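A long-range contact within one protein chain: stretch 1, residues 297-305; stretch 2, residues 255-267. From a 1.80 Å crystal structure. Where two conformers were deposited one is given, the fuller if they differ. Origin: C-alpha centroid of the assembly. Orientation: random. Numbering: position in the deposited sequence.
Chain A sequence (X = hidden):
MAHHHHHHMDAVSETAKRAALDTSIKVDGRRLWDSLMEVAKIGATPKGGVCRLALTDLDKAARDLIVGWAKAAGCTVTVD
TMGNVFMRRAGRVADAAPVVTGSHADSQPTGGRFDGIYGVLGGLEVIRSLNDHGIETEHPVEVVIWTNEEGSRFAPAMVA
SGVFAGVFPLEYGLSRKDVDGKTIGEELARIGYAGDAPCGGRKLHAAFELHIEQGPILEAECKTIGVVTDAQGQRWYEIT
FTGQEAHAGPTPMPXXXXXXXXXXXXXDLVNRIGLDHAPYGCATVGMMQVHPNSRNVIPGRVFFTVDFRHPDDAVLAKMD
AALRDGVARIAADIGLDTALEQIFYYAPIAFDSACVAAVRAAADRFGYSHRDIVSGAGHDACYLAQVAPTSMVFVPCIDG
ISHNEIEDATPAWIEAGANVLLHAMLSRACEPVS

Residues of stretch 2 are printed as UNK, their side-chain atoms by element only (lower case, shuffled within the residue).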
ATOM      1  N   VAL A 297     -13.494  -5.553   0.529  1.00  7.45           N
ATOM      2  CA  VAL A 297     -13.997  -4.455  -0.297  1.00  7.34           C
ATOM      3  C   VAL A 297     -13.275  -4.516  -1.637  1.00  8.60           C
ATOM      4  O   VAL A 297     -12.040  -4.471  -1.672  1.00 10.59           O
ATOM      5  CB  VAL A 297     -13.763  -3.082   0.365  1.00  7.62           C
ATOM      6  CG1 VAL A 297     -14.331  -1.955  -0.512  1.00  7.14           C
ATOM      7  CG2 VAL A 297     -14.376  -3.038   1.769  1.00  7.35           C
ATOM      8  N   ILE A 298     -14.033  -4.609  -2.731  1.00  9.50           N
ATOM      9  CA  ILE A 298     -13.480  -4.442  -4.078  1.00  7.29           C
ATOM     10  C   ILE A 298     -12.750  -3.106  -4.138  1.00  7.00           C
ATOM     11  O   ILE A 298     -13.353  -2.071  -3.822  1.00  7.29           O
ATOM     12  CB  ILE A 298     -14.583  -4.483  -5.147  1.00  7.57           C
ATOM     13  CG1 ILE A 298     -15.287  -5.843  -5.168  1.00  8.05           C
ATOM     14  CG2 ILE A 298     -14.019  -4.124  -6.526  1.00 10.25           C
ATOM     15  CD1 ILE A 298     -16.692  -5.760  -5.812  1.00  8.26           C
ATOM     16  N   PRO A 299     -11.478  -3.063  -4.537  1.00  8.15           N
ATOM     17  CA  PRO A 299     -10.753  -1.786  -4.522  1.00  7.42           C
ATOM     18  C   PRO A 299     -11.345  -0.803  -5.525  1.00  8.14           C
ATOM     19  O   PRO A 299     -11.595  -1.149  -6.683  1.00  9.65           O
ATOM     20  CB  PRO A 299      -9.319  -2.187  -4.886  1.00  7.82           C
ATOM     21  CG  PRO A 299      -9.202  -3.603  -4.373  1.00  7.27           C
ATOM     22  CD  PRO A 299     -10.565  -4.210  -4.694  1.00  6.81           C
ATOM     23  N   GLY A 300     -11.573   0.423  -5.067  1.00  6.59           N
ATOM     24  CA  GLY A 300     -12.229   1.426  -5.885  1.00  9.58           C
ATOM     25  C   GLY A 300     -11.265   2.424  -6.489  1.00 10.97           C
ATOM     26  O   GLY A 300     -11.631   3.160  -7.409  1.00 10.18           O
ATOM     27  N   ARG A 301     -10.025   2.459  -5.996  1.00  8.79           N
ATOM     28  CA  ARG A 301      -9.024   3.382  -6.519  0.57 10.31           C
ATOM     29  C   ARG A 301      -7.643   2.784  -6.302  1.00  8.49           C
ATOM     30  O   ARG A 301      -7.340   2.311  -5.206  1.00 10.90           O
ATOM     31  CB  ARG A 301      -9.130   4.753  -5.836  0.57 11.54           C
ATOM     32  CG  ARG A 301      -8.311   5.848  -6.503  0.57 15.23           C
ATOM     33  CD  ARG A 301      -8.511   7.212  -5.834  0.57 17.40           C
ATOM     34  NE  ARG A 301      -7.832   7.321  -4.542  0.57 21.89           N
ATOM     35  CZ  ARG A 301      -8.453   7.399  -3.365  0.57 23.90           C
ATOM     36  NH1 ARG A 301      -9.778   7.383  -3.299  0.57 22.81           N
ATOM     37  NH2 ARG A 301      -7.741   7.495  -2.247  0.57 24.97           N
ATOM     38  N   VAL A 302      -6.808   2.789  -7.337  1.00  8.72           N
ATOM     39  CA  VAL A 302      -5.431   2.327  -7.173  1.00  6.73           C
ATOM     40  C   VAL A 302      -4.507   3.309  -7.880  1.00  9.86           C
ATOM     41  O   VAL A 302      -4.700   3.617  -9.063  1.00  8.68           O
ATOM     42  CB  VAL A 302      -5.207   0.895  -7.700  1.00  9.92           C
ATOM     43  CG1 VAL A 302      -3.720   0.513  -7.545  1.00  7.25           C
ATOM     44  CG2 VAL A 302      -6.098  -0.107  -6.949  1.00 10.59           C
ATOM     45  N   PHE A 303      -3.519   3.802  -7.144  1.00  8.00           N
ATOM     46  CA  PHE A 303      -2.431   4.611  -7.683  1.00  8.76           C
ATOM     47  C   PHE A 303      -1.216   3.715  -7.869  1.00  9.57           C
ATOM     48  O   PHE A 303      -0.915   2.889  -7.002  1.00  6.37           O
ATOM     49  CB  PHE A 303      -2.095   5.754  -6.717  1.00 10.54           C
ATOM     50  CG  PHE A 303      -0.793   6.466  -7.014  1.00  7.26           C
ATOM     51  CD1 PHE A 303       0.406   6.011  -6.473  1.00 10.63           C
ATOM     52  CD2 PHE A 303      -0.779   7.603  -7.805  1.00  9.09           C
ATOM     53  CE1 PHE A 303       1.611   6.670  -6.740  1.00 13.59           C
ATOM     54  CE2 PHE A 303       0.415   8.275  -8.067  1.00 11.72           C
ATOM     55  CZ  PHE A 303       1.609   7.804  -7.533  1.00 12.26           C
ATOM     56  N   PHE A 304      -0.510   3.879  -8.990  1.00  9.74           N
ATOM     57  CA  PHE A 304       0.735   3.133  -9.156  1.00 10.77           C
ATOM     58  C   PHE A 304       1.643   3.865 -10.137  1.00  7.66           C
ATOM     59  O   PHE A 304       1.219   4.781 -10.852  1.00  9.13           O
ATOM     60  CB  PHE A 304       0.486   1.685  -9.596  1.00  8.69           C
ATOM     61  CG  PHE A 304      -0.221   1.557 -10.916  1.00  8.59           C
ATOM     62  CD1 PHE A 304      -1.600   1.670 -10.993  1.00  9.95           C
ATOM     63  CD2 PHE A 304       0.492   1.318 -12.067  1.00  8.32           C
ATOM     64  CE1 PHE A 304      -2.254   1.551 -12.212  1.00  9.29           C
ATOM     65  CE2 PHE A 304      -0.154   1.201 -13.286  1.00  9.65           C
ATOM     66  CZ  PHE A 304      -1.527   1.322 -13.352  1.00 13.24           C
ATOM     67  N   THR A 305       2.908   3.451 -10.148  1.00  7.03           N
ATOM     68  CA  THR A 305       3.941   4.085 -10.955  1.00  8.56           C
ATOM     69  C   THR A 305       4.409   3.147 -12.054  1.00  9.34           C
ATOM     70  O   THR A 305       4.317   1.920 -11.936  1.00  9.64           O
ATOM     71  CB  THR A 305       5.145   4.497 -10.099  1.00  6.91           C
ATOM     72  OG1 THR A 305       5.716   3.339  -9.471  1.00  9.82           O
ATOM     73  CG2 THR A 305       4.713   5.487  -9.027  1.00  7.19           C
ATOM     74  N   UNK A 255     -20.411  -7.162 -13.051  1.00 15.47           N
ATOM     75  CA  UNK A 255     -20.622  -5.723 -12.997  1.00 13.68           C
ATOM     76  C   UNK A 255     -19.574  -4.995 -12.171  1.00 17.42           C
ATOM     77  O   UNK A 255     -19.635  -3.764 -12.073  1.00 16.85           O
ATOM     78  c   UNK A 255     -22.150  -5.608 -10.961  1.00 15.56           C
ATOM     79  n   UNK A 255     -24.589  -5.980 -11.033  1.00 27.68           N
ATOM     80  c   UNK A 255     -23.516  -5.138 -10.509  1.00 27.22           C
ATOM     81  c   UNK A 255     -22.016  -5.408 -12.452  1.00 14.89           C
ATOM     82  n   UNK A 255     -26.249  -4.770  -9.995  1.00 26.33           N
ATOM     83  n   UNK A 255     -26.797  -6.606 -11.268  1.00 30.83           N
ATOM     84  c   UNK A 255     -25.879  -5.786 -10.767  1.00 30.78           C
ATOM     85  N   UNK A 256     -18.606  -5.705 -11.602  1.00  9.68           N
ATOM     86  CA  UNK A 256     -17.610  -5.045 -10.773  1.00  9.14           C
ATOM     87  C   UNK A 256     -16.695  -4.157 -11.600  1.00 15.50           C
ATOM     88  O   UNK A 256     -16.355  -4.457 -12.746  1.00 12.07           O
ATOM     89  c   UNK A 256     -16.697  -8.052  -8.581  1.00  9.10           C
ATOM     90  c   UNK A 256     -16.762  -6.076 -10.039  1.00  9.79           C
ATOM     91  c   UNK A 256     -16.893  -9.438  -6.572  1.00 12.17           C
ATOM     92  n   UNK A 256     -17.644 -10.130  -5.733  1.00 10.15           N
ATOM     93  n   UNK A 256     -15.581  -9.330  -6.379  1.00  9.31           N
ATOM     94  n   UNK A 256     -17.451  -8.835  -7.609  1.00  9.30           N
ATOM     95  c   UNK A 256     -17.587  -7.033  -9.233  1.00  9.19           C
ATOM     96  N   UNK A 257     -16.275  -3.056 -10.991  1.00  9.40           N
ATOM     97  CA  UNK A 257     -15.274  -2.168 -11.571  0.57 10.10           C
ATOM     98  C   UNK A 257     -14.124  -2.119 -10.578  1.00 10.28           C
ATOM     99  O   UNK A 257     -14.016  -1.204  -9.758  1.00  9.93           O
ATOM    100  n   UNK A 257     -17.894   3.472 -11.634  0.57 31.09           N
ATOM    101  c   UNK A 257     -17.332   2.605 -12.465  0.57 28.29           C
ATOM    102  n   UNK A 257     -16.217   2.943 -13.100  0.57 22.73           N
ATOM    103  c   UNK A 257     -17.359   0.394 -13.563  0.57 20.52           C
ATOM    104  n   UNK A 257     -17.889   1.411 -12.663  0.57 24.87           N
ATOM    105  c   UNK A 257     -15.871  -0.799 -11.887  0.57 12.64           C
ATOM    106  c   UNK A 257     -17.035  -0.916 -12.872  0.57 14.56           C
ATOM    107  N   UNK A 258     -13.279  -3.152 -10.649  1.00 11.51           N
ATOM    108  CA  UNK A 258     -12.199  -3.410  -9.700  1.00  8.17           C
ATOM    109  C   UNK A 258     -10.930  -2.698 -10.161  1.00  8.51           C
ATOM    110  O   UNK A 258     -10.319  -3.090 -11.164  1.00  8.64           O
ATOM    111  c   UNK A 258     -11.055  -5.312  -8.464  1.00 11.95           C
ATOM    112  c   UNK A 258     -11.986  -4.921  -9.593  1.00  8.40           C
ATOM    113  o   UNK A 258     -11.324  -6.350  -7.791  1.00 10.97           O
ATOM    114  o   UNK A 258     -10.060  -4.585  -8.250  1.00 12.33           O
ATOM    115  N   UNK A 259     -10.519  -1.663  -9.418  1.00  8.20           N
ATOM    116  CA  UNK A 259      -9.348  -0.892  -9.830  1.00  9.88           C
ATOM    117  C   UNK A 259      -8.052  -1.664  -9.616  1.00  8.01           C
ATOM    118  O   UNK A 259      -7.065  -1.413 -10.314  1.00  8.72           O
ATOM    119  c   UNK A 259      -9.290   0.443  -9.081  1.00  7.70           C
ATOM    120  N   UNK A 260      -8.017  -2.586  -8.657  1.00  7.94           N
ATOM    121  CA  UNK A 260      -6.807  -3.384  -8.494  1.00  6.49           C
ATOM    122  C   UNK A 260      -6.694  -4.455  -9.576  1.00  6.78           C
ATOM    123  O   UNK A 260      -5.589  -4.797 -10.002  1.00 11.13           O
ATOM    124  c   UNK A 260      -6.778  -4.001  -7.085  1.00  8.25           C
ATOM    125  c   UNK A 260      -4.282  -4.068  -6.924  1.00  7.44           C
ATOM    126  c   UNK A 260      -5.562  -4.872  -6.749  1.00  7.67           C
ATOM    127  c   UNK A 260      -5.665  -5.422  -5.325  1.00  8.75           C
ATOM    128  N   UNK A 261      -7.812  -5.006 -10.029  1.00 10.96           N
ATOM    129  CA  UNK A 261      -7.756  -5.886 -11.188  1.00  8.55           C
ATOM    130  C   UNK A 261      -7.137  -5.159 -12.371  1.00 12.50           C
ATOM    131  O   UNK A 261      -6.268  -5.706 -13.063  1.00 10.11           O
ATOM    132  c   UNK A 261      -8.532  -8.700 -12.332  1.00  8.50           C
ATOM    133  c   UNK A 261      -9.157  -6.385 -11.532  1.00  9.12           C
ATOM    134  c   UNK A 261     -10.708  -7.649 -13.027  1.00 13.05           C
ATOM    135  c   UNK A 261      -9.263  -7.393 -12.681  1.00 10.39           C
ATOM    136  N   UNK A 262      -7.557  -3.912 -12.597  1.00 11.37           N
ATOM    137  CA  UNK A 262      -6.970  -3.121 -13.671  1.00 10.76           C
ATOM    138  C   UNK A 262      -5.496  -2.853 -13.446  1.00 11.71           C
ATOM    139  O   UNK A 262      -4.665  -3.087 -14.329  1.00 11.18           O
ATOM    140  N   UNK A 263      -5.150  -2.359 -12.253  1.00  8.31           N
ATOM    141  CA  UNK A 263      -3.751  -2.059 -11.964  1.00  6.46           C
ATOM    142  C   UNK A 263      -2.881  -3.298 -12.110  1.00 11.26           C
ATOM    143  O   UNK A 263      -1.776  -3.231 -12.662  1.00  9.17           O
ATOM    144  c   UNK A 263      -3.619  -1.474 -10.556  1.00  8.81           C
ATOM    145  N   UNK A 264      -3.362  -4.440 -11.616  1.00  8.93           N
ATOM    146  CA  UNK A 264      -2.600  -5.680 -11.726  1.00  8.37           C
ATOM    147  C   UNK A 264      -2.379  -6.068 -13.182  1.00  9.06           C
ATOM    148  O   UNK A 264      -1.308  -6.574 -13.548  1.00 10.57           O
ATOM    149  o   UNK A 264      -3.316  -6.541  -9.595  1.00 12.27           O
ATOM    150  c   UNK A 264      -3.326  -6.804 -10.984  1.00 10.36           C
ATOM    151  N   UNK A 265      -3.382  -5.856 -14.026  1.00  9.85           N
ATOM    152  CA  UNK A 265      -3.177  -6.161 -15.436  1.00  8.38           C
ATOM    153  C   UNK A 265      -2.139  -5.236 -16.054  1.00  8.21           C
ATOM    154  O   UNK A 265      -1.417  -5.646 -16.971  1.00 12.25           O
ATOM    155  c   UNK A 265      -8.786  -8.617 -16.310  1.00 15.40           C
ATOM    156  n   UNK A 265      -9.368  -9.758 -15.959  1.00 15.64           N
ATOM    157  c   UNK A 265      -5.348  -7.312 -15.873  1.00  8.93           C
ATOM    158  n   UNK A 265      -7.476  -8.470 -16.157  1.00 13.87           N
ATOM    159  n   UNK A 265      -9.515  -7.619 -16.805  1.00 15.84           N
ATOM    160  c   UNK A 265      -6.738  -7.259 -16.499  1.00 12.25           C
ATOM    161  c   UNK A 265      -4.507  -6.090 -16.180  1.00  9.49           C
ATOM    162  N   UNK A 266      -2.033  -4.000 -15.558  1.00  7.35           N
ATOM    163  CA  UNK A 266      -1.011  -3.100 -16.087  1.00  9.84           C
ATOM    164  C   UNK A 266       0.370  -3.503 -15.585  1.00  9.98           C
ATOM    165  O   UNK A 266       1.362  -3.361 -16.309  1.00  8.83           O
ATOM    166  c   UNK A 266      -1.333  -1.633 -15.743  1.00  9.46           C
ATOM    167  c   UNK A 266      -2.683  -1.230 -16.356  1.00  7.51           C
ATOM    168  c   UNK A 266      -0.233  -0.706 -16.267  1.00  9.36           C
ATOM    169  N   UNK A 267       0.467  -4.016 -14.357  1.00  8.48           N
ATOM    170  CA  UNK A 267       1.757  -4.526 -13.889  1.00  7.27           C
ATOM    171  C   UNK A 267       2.276  -5.590 -14.848  1.00 12.77           C
ATOM    172  O   UNK A 267       3.456  -5.593 -15.230  1.00  9.47           O
ATOM    173  c   UNK A 267       1.397  -3.924 -11.461  1.00  6.21           C
ATOM    174  c   UNK A 267       2.898  -5.850 -12.053  1.00  8.26           C
ATOM    175  c   UNK A 267       1.634  -5.067 -12.452  1.00  6.59           C
TER

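Position 255 carries three carbons, a nitrogen, and a carbon bearing two more nitrogens, a guanidinium chain that stays clear of stretch 1; it is Arg255. Position 256 has the same make-up, but here the chain runs alongside Ile298, whose CD1 lies over one face of the guanidinium. This is Arg256, and its CD is 3.6 Å from Ile298 CD1. A third guanidinium chain, at position 257, leaves sideways and keeps its distance, so that the residue, Arg257, meets the strand side mainly through its backbone.

At position 258 two carbons end in two oxygens, a short carboxylate whose end nears Ile298 and Pro299: Asp258. Its OD1 lies 3.6 Å from Pro299 CD and also accepts from the backbone N of position 261 at 2.9 Å and, weakly, from that of position 260 at 2.9 Å, capping the helix that follows. Position 259 has a single carbon, pointing toward stretch 1, and is Ala259. Its N donates to Pro299 O (3.0 Å, 165°), and its CB sits 3.8 Å from Gly300 C.

Four carbons forked at the second identify position 260 as leucine. Leu260 points sideways, yet its CB is 3.7 Å from Pro299 CG and 4.0 Å from Val302 CG2. Position 261 has the same forked four-carbon chain but touches nothing on stretch 1; it is Leu261. Position 262 has no side-chain atoms and is Gly262. Position 263 again shows one carbon, set between Val302 and Phe304: Ala263, with CB 3.6 Å from Val302 CG1 and 3.7 Å from Phe304 CE1.

One carbon and one oxygen, the CA-to-CB bond pointing away from stretch 1 and nothing of the side chain touching it, make position 264 Ser264, whose OG donates to Leu260 O at 2.9 Å. Position 265, with three carbons, a nitrogen and a carbon bearing two nitrogens, is out of reach: Arg265. Position 266 has one carbon carrying two others and packs on the Phe304 ring. This is Val266, its CG1 3.5 Å from Phe304 CE2. The same three-carbon branch at position 267 points sideways without direct contact and is Val267.

The helix runs along the strand at 25°, their axes approaching to 7.4 Å. The hydrogen bond from Ala259 to Pro299 fixes the beginning of the helix against the turn before the strand. From there, the alternating Val302 and Phe304 side chains face the helix and meet Ala259, Ala263 and Val266, while Arg301 and Phe303 point away. The single-carbon side chains at 259 and 263 accompany this close, largely apolar packing, which buries 554 Å² in total.

Stretch 2 255-267: RRRDALLGASRVV
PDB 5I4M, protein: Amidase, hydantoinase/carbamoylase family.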